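Local coordinates for protein sulfite reductase [ferredoxin] (Mycobacterium tuberculosis, PDB 1ZJ8) that reduces sulfite to sulfide with electrons from ferredoxin, using a siroheme and a [4Fe-4S] cluster, probably for the biosynthesis of sulfur-containing amino acids and cofactors, at residues P46-Y57 with D69-W77. Sequence-based numbering, arbitrary orientation.
Sequences PLDVRERIENIY and DLRGRFRWW
The indole of Trp-77 slots between Leu-47 and Arg-50, with CD2 of Leu-47 over one face of its six-membered ring and CG of Arg-50 over the opposite face, 3.8 Å from the centroid of that ring. At the indole edge, NE1 of Trp-77 donates to the backbone O of Leu-47 (3.2 Å, 144° at the hydrogen); the oxygen lies in the ring plane, but NE1 sits above the carbonyl plane. Beside it, CB of Pro-46 sits over the face of Trp-76 in a CH-pi contact, 3.5 Å from the centroid of the five-membered ring. Val-49 divides its branches: CG1, anti to the backbone N (chi1 -176°), reaches Phe-74, whereas CG2 rests on CB and CG of Arg-73. Farther along helix 49-60, CD1 of Ile-53 meets CZ of Phe-74 at 3.4 Å.

The polar end of the contact converges on Asp-69. Its OD2 accepts the hydroxyl of Tyr-57 at 2.5 Å, on the anti side and tilted out of the carboxylate plane, and pairs with NH1 of Arg-52 at 2.8 Å from over the guanidinium face, a purely electrostatic bridge. OD1 forms a salt bridge with NH1 of Arg-73 (2.6 Å), completing a network; NH2 of Arg-73 also bonds Leu-40 O.

Further out, Trp-158 makes a cation-pi contact with Arg-50, and Ala-213 O takes NE1 of Trp-76. Segments 49-57 and 69-73 run nearly antiparallel (154°), as successive helices of a peripheral hairpin, with the Trp-76 side chain about 11 Å from the siroheme. With Arg-52 and Arg-73 beside its buried carboxylate, Asp-69 is probably ionised, its charge shared between the two arginines.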
loop_
_atom_site.group_PDB
_atom_site.type_symbol
_atom_site.label_atom_id
_atom_site.label_comp_id
_atom_site.label_asym_id
_atom_site.label_seq_id
_atom_site.Cartn_x
_atom_site.Cartn_y
_atom_site.Cartn_z
ATOM N N PRO A 46 -3.987 -23.554 -0.235
ATOM C CA PRO A 46 -3.262 -22.968 -1.378
ATOM C C PRO A 46 -1.725 -22.898 -1.211
ATOM O O PRO A 46 -0.992 -23.144 -2.166
ATOM C CB PRO A 46 -3.885 -21.567 -1.510
ATOM C CG PRO A 46 -5.270 -21.705 -0.908
ATOM C CD PRO A 46 -5.073 -22.667 0.240
ATOM N N LEU A 47 -1.249 -22.614 -0.000
ATOM C CA LEU A 47 0.192 -22.540 0.282
ATOM C C LEU A 47 0.992 -23.786 -0.122
ATOM O O LEU A 47 2.224 -23.780 -0.049
ATOM C CB LEU A 47 0.417 -22.259 1.784
ATOM C CG LEU A 47 0.207 -20.828 2.312
ATOM C CD1 LEU A 47 -0.398 -20.845 3.701
ATOM C CD2 LEU A 47 1.515 -20.041 2.305
ATOM N N ASP A 48 0.297 -24.854 -0.523
ATOM C CA ASP A 48 0.946 -26.137 -0.860
ATOM C C ASP A 48 1.789 -26.083 -2.131
ATOM O O ASP A 48 2.763 -26.841 -2.272
ATOM C CB ASP A 48 -0.106 -27.250 -0.981
ATOM C CG ASP A 48 -0.709 -27.641 0.368
ATOM O OD1 ASP A 48 -1.534 -26.877 0.907
ATOM O OD2 ASP A 48 -0.377 -28.727 0.886
ATOM N N VAL A 49 1.421 -25.161 -3.026
ATOM C CA VAL A 49 2.098 -24.977 -4.317
ATOM C C VAL A 49 3.608 -24.900 -4.211
ATOM O O VAL A 49 4.300 -25.310 -5.138
ATOM C CB VAL A 49 1.661 -23.678 -5.056
ATOM C CG1 VAL A 49 2.317 -23.599 -6.441
ATOM C CG2 VAL A 49 0.155 -23.592 -5.186
ATOM N N ARG A 50 4.119 -24.373 -3.101
ATOM C CA ARG A 50 5.565 -24.193 -2.951
ATOM C C ARG A 50 6.364 -25.430 -3.387
ATOM O O ARG A 50 7.415 -25.288 -4.034
ATOM C CB ARG A 50 5.927 -23.805 -1.516
ATOM C CG ARG A 50 7.159 -22.889 -1.398
ATOM C CD ARG A 50 7.703 -22.892 0.035
ATOM N NE ARG A 50 8.324 -21.628 0.447
ATOM C CZ ARG A 50 9.634 -21.397 0.534
ATOM N NH1 ARG A 50 10.532 -22.313 0.175
ATOM N NH2 ARG A 50 10.058 -20.211 0.956
ATOM N N GLU A 51 5.857 -26.627 -3.056
ATOM C CA GLU A 51 6.507 -27.898 -3.460
ATOM C C GLU A 51 6.411 -28.088 -4.980
ATOM O O GLU A 51 7.413 -28.371 -5.643
ATOM C CB GLU A 51 5.903 -29.120 -2.736
ATOM C CG GLU A 51 5.982 -29.103 -1.186
ATOM C CD GLU A 51 7.412 -29.149 -0.620
ATOM O OE1 GLU A 51 8.106 -28.106 -0.654
ATOM O OE2 GLU A 51 7.827 -30.220 -0.108
ATOM N N ARG A 52 5.204 -27.907 -5.516
ATOM C CA ARG A 52 4.982 -27.938 -6.969
ATOM C C ARG A 52 5.837 -26.933 -7.750
ATOM O O ARG A 52 6.130 -27.169 -8.929
ATOM C CB ARG A 52 3.503 -27.714 -7.315
ATOM C CG ARG A 52 2.671 -28.972 -7.276
ATOM C CD ARG A 52 1.231 -28.654 -7.572
ATOM N NE ARG A 52 0.595 -27.915 -6.480
ATOM C CZ ARG A 52 -0.671 -27.497 -6.491
ATOM N NH1 ARG A 52 -1.447 -27.744 -7.537
ATOM N NH2 ARG A 52 -1.175 -26.835 -5.452
ATOM N N ILE A 53 6.217 -25.819 -7.117
ATOM C CA ILE A 53 7.125 -24.849 -7.748
ATOM C C ILE A 53 8.520 -25.462 -7.796
ATOM O O ILE A 53 9.149 -25.502 -8.852
ATOM C CB ILE A 53 7.225 -23.500 -6.969
ATOM C CG1 ILE A 53 5.855 -22.825 -6.793
ATOM C CG2 ILE A 53 8.189 -22.548 -7.655
ATOM C CD1 ILE A 53 5.291 -22.160 -8.027
ATOM N N GLU A 54 8.990 -25.944 -6.648
ATOM C CA GLU A 54 10.360 -26.455 -6.539
ATOM C C GLU A 54 10.543 -27.801 -7.231
ATOM O O GLU A 54 11.640 -28.086 -7.719
ATOM C CB GLU A 54 10.796 -26.606 -5.087
ATOM C CG GLU A 54 10.813 -25.323 -4.284
ATOM C CD GLU A 54 10.521 -25.580 -2.822
ATOM O OE1 GLU A 54 9.918 -26.634 -2.527
ATOM O OE2 GLU A 54 10.883 -24.735 -1.974
ATOM N N ASN A 55 9.489 -28.624 -7.248
ATOM C CA ASN A 55 9.529 -29.945 -7.904
ATOM C C ASN A 55 9.282 -29.849 -9.407
ATOM O O ASN A 55 10.155 -30.173 -10.211
ATOM C CB ASN A 55 8.481 -30.896 -7.305
ATOM C CG ASN A 55 8.800 -31.320 -5.876
ATOM O OD1 ASN A 55 9.922 -31.126 -5.369
ATOM N ND2 ASN A 55 7.805 -31.918 -5.215
ATOM N N ILE A 56 8.086 -29.386 -9.766
ATOM C CA ILE A 56 7.627 -29.343 -11.162
ATOM C C ILE A 56 8.042 -28.051 -11.891
ATOM O O ILE A 56 9.018 -28.038 -12.665
ATOM C CB ILE A 56 6.047 -29.484 -11.262
ATOM C CG1 ILE A 56 5.532 -30.714 -10.484
ATOM C CG2 ILE A 56 5.589 -29.504 -12.725
ATOM C CD1 ILE A 56 6.231 -32.030 -10.824
ATOM N N TYR A 57 7.321 -26.971 -11.589
ATOM C CA TYR A 57 7.265 -25.788 -12.445
ATOM C C TYR A 57 8.613 -25.095 -12.680
ATOM O O TYR A 57 8.893 -24.665 -13.800
ATOM C CB TYR A 57 6.247 -24.778 -11.889
ATOM C CG TYR A 57 4.820 -25.309 -11.717
ATOM C CD1 TYR A 57 4.204 -26.077 -12.712
ATOM C CD2 TYR A 57 4.074 -25.012 -10.568
ATOM C CE1 TYR A 57 2.887 -26.562 -12.553
ATOM C CE2 TYR A 57 2.757 -25.484 -10.402
ATOM C CZ TYR A 57 2.169 -26.253 -11.404
ATOM O OH TYR A 57 0.875 -26.714 -11.259
ATOM N N ASP A 69 -3.241 -22.942 -10.446
ATOM C CA ASP A 69 -2.019 -22.551 -9.743
ATOM C C ASP A 69 -1.532 -21.185 -10.230
ATOM O O ASP A 69 -1.341 -20.275 -9.415
ATOM C CB ASP A 69 -0.924 -23.602 -9.927
ATOM C CG ASP A 69 -1.200 -24.859 -9.144
ATOM O OD1 ASP A 69 -2.216 -24.899 -8.415
ATOM O OD2 ASP A 69 -0.389 -25.799 -9.253
ATOM N N LEU A 70 -1.368 -21.054 -11.552
ATOM C CA LEU A 70 -0.877 -19.825 -12.196
ATOM C C LEU A 70 -1.661 -18.590 -11.794
ATOM O O LEU A 70 -1.076 -17.618 -11.344
ATOM C CB LEU A 70 -0.921 -19.948 -13.729
ATOM C CG LEU A 70 -0.524 -18.722 -14.580
ATOM C CD1 LEU A 70 0.867 -18.218 -14.234
ATOM C CD2 LEU A 70 -0.601 -19.067 -16.056
ATOM N N ARG A 71 -2.978 -18.633 -11.943
ATOM C CA ARG A 71 -3.818 -17.447 -11.726
ATOM C C ARG A 71 -4.431 -17.324 -10.316
ATOM O O ARG A 71 -5.183 -16.380 -10.056
ATOM C CB ARG A 71 -4.945 -17.397 -12.780
ATOM C CG ARG A 71 -4.490 -17.031 -14.205
ATOM C CD ARG A 71 -5.667 -16.974 -15.179
ATOM N NE ARG A 71 -5.564 -18.006 -16.212
ATOM C CZ ARG A 71 -5.254 -17.797 -17.498
ATOM N NH1 ARG A 71 -5.012 -16.570 -17.974
ATOM N NH2 ARG A 71 -5.193 -18.834 -18.331
ATOM N N GLY A 72 -4.123 -18.264 -9.417
ATOM C CA GLY A 72 -4.752 -18.302 -8.090
ATOM C C GLY A 72 -3.781 -18.658 -6.978
ATOM O O GLY A 72 -3.401 -17.810 -6.166
ATOM N N ARG A 73 -3.368 -19.916 -6.942
ATOM C CA ARG A 73 -2.591 -20.425 -5.825
ATOM C C ARG A 73 -1.184 -19.816 -5.721
ATOM O O ARG A 73 -0.607 -19.771 -4.629
ATOM C CB ARG A 73 -2.547 -21.950 -5.911
ATOM C CG ARG A 73 -3.262 -22.638 -4.765
ATOM C CD ARG A 73 -3.517 -24.153 -4.993
ATOM N NE ARG A 73 -4.897 -24.402 -5.445
ATOM C CZ ARG A 73 -5.248 -25.162 -6.479
ATOM N NH1 ARG A 73 -4.334 -25.809 -7.194
ATOM N NH2 ARG A 73 -6.528 -25.285 -6.795
ATOM N N PHE A 74 -0.642 -19.354 -6.851
ATOM C CA PHE A 74 0.661 -18.640 -6.897
ATOM C C PHE A 74 0.691 -17.404 -5.997
ATOM O O PHE A 74 1.712 -17.074 -5.397
ATOM C CB PHE A 74 0.978 -18.184 -8.338
ATOM C CG PHE A 74 1.886 -19.114 -9.101
ATOM C CD1 PHE A 74 1.647 -20.483 -9.144
ATOM C CD2 PHE A 74 2.975 -18.608 -9.816
ATOM C CE1 PHE A 74 2.486 -21.335 -9.875
ATOM C CE2 PHE A 74 3.824 -19.460 -10.550
ATOM C CZ PHE A 74 3.576 -20.816 -10.578
ATOM N N ARG A 75 -0.440 -16.727 -5.916
ATOM C CA ARG A 75 -0.551 -15.493 -5.159
ATOM C C ARG A 75 -0.190 -15.699 -3.694
ATOM O O ARG A 75 0.440 -14.847 -3.078
ATOM C CB ARG A 75 -1.959 -14.938 -5.303
ATOM C CG ARG A 75 -2.287 -14.607 -6.752
ATOM C CD ARG A 75 -3.661 -14.049 -6.873
ATOM N NE ARG A 75 -3.924 -13.618 -8.233
ATOM C CZ ARG A 75 -5.016 -12.966 -8.605
ATOM N NH1 ARG A 75 -5.958 -12.658 -7.721
ATOM N NH2 ARG A 75 -5.166 -12.612 -9.868
ATOM N N TRP A 76 -0.527 -16.854 -3.141
ATOM C CA TRP A 76 -0.200 -17.141 -1.747
ATOM C C TRP A 76 1.294 -17.095 -1.494
ATOM O O TRP A 76 1.718 -17.187 -0.334
ATOM C CB TRP A 76 -0.751 -18.506 -1.323
ATOM C CG TRP A 76 -2.110 -18.426 -0.759
ATOM C CD1 TRP A 76 -2.454 -18.555 0.548
ATOM C CD2 TRP A 76 -3.330 -18.179 -1.480
ATOM N NE1 TRP A 76 -3.814 -18.419 0.691
ATOM C CE2 TRP A 76 -4.374 -18.193 -0.540
ATOM C CE3 TRP A 76 -3.639 -17.966 -2.830
ATOM C CZ2 TRP A 76 -5.705 -17.992 -0.901
ATOM C CZ3 TRP A 76 -4.964 -17.765 -3.190
ATOM C CH2 TRP A 76 -5.979 -17.778 -2.231
ATOM N N TRP A 77 2.082 -16.978 -2.567
ATOM C CA TRP A 77 3.516 -16.748 -2.445
ATOM C C TRP A 77 3.967 -15.452 -3.106
ATOM O O TRP A 77 5.151 -15.268 -3.372
ATOM C CB TRP A 77 4.297 -17.935 -2.998
ATOM C CG TRP A 77 4.092 -19.136 -2.172
ATOM C CD1 TRP A 77 3.208 -20.131 -2.406
ATOM C CD2 TRP A 77 4.752 -19.460 -0.938
ATOM N NE1 TRP A 77 3.274 -21.067 -1.409
ATOM C CE2 TRP A 77 4.216 -20.684 -0.490
ATOM C CE3 TRP A 77 5.748 -18.840 -0.175
ATOM C CZ2 TRP A 77 4.641 -21.312 0.693
ATOM C CZ3 TRP A 77 6.164 -19.464 1.008
ATOM C CH2 TRP A 77 5.604 -20.693 1.423
#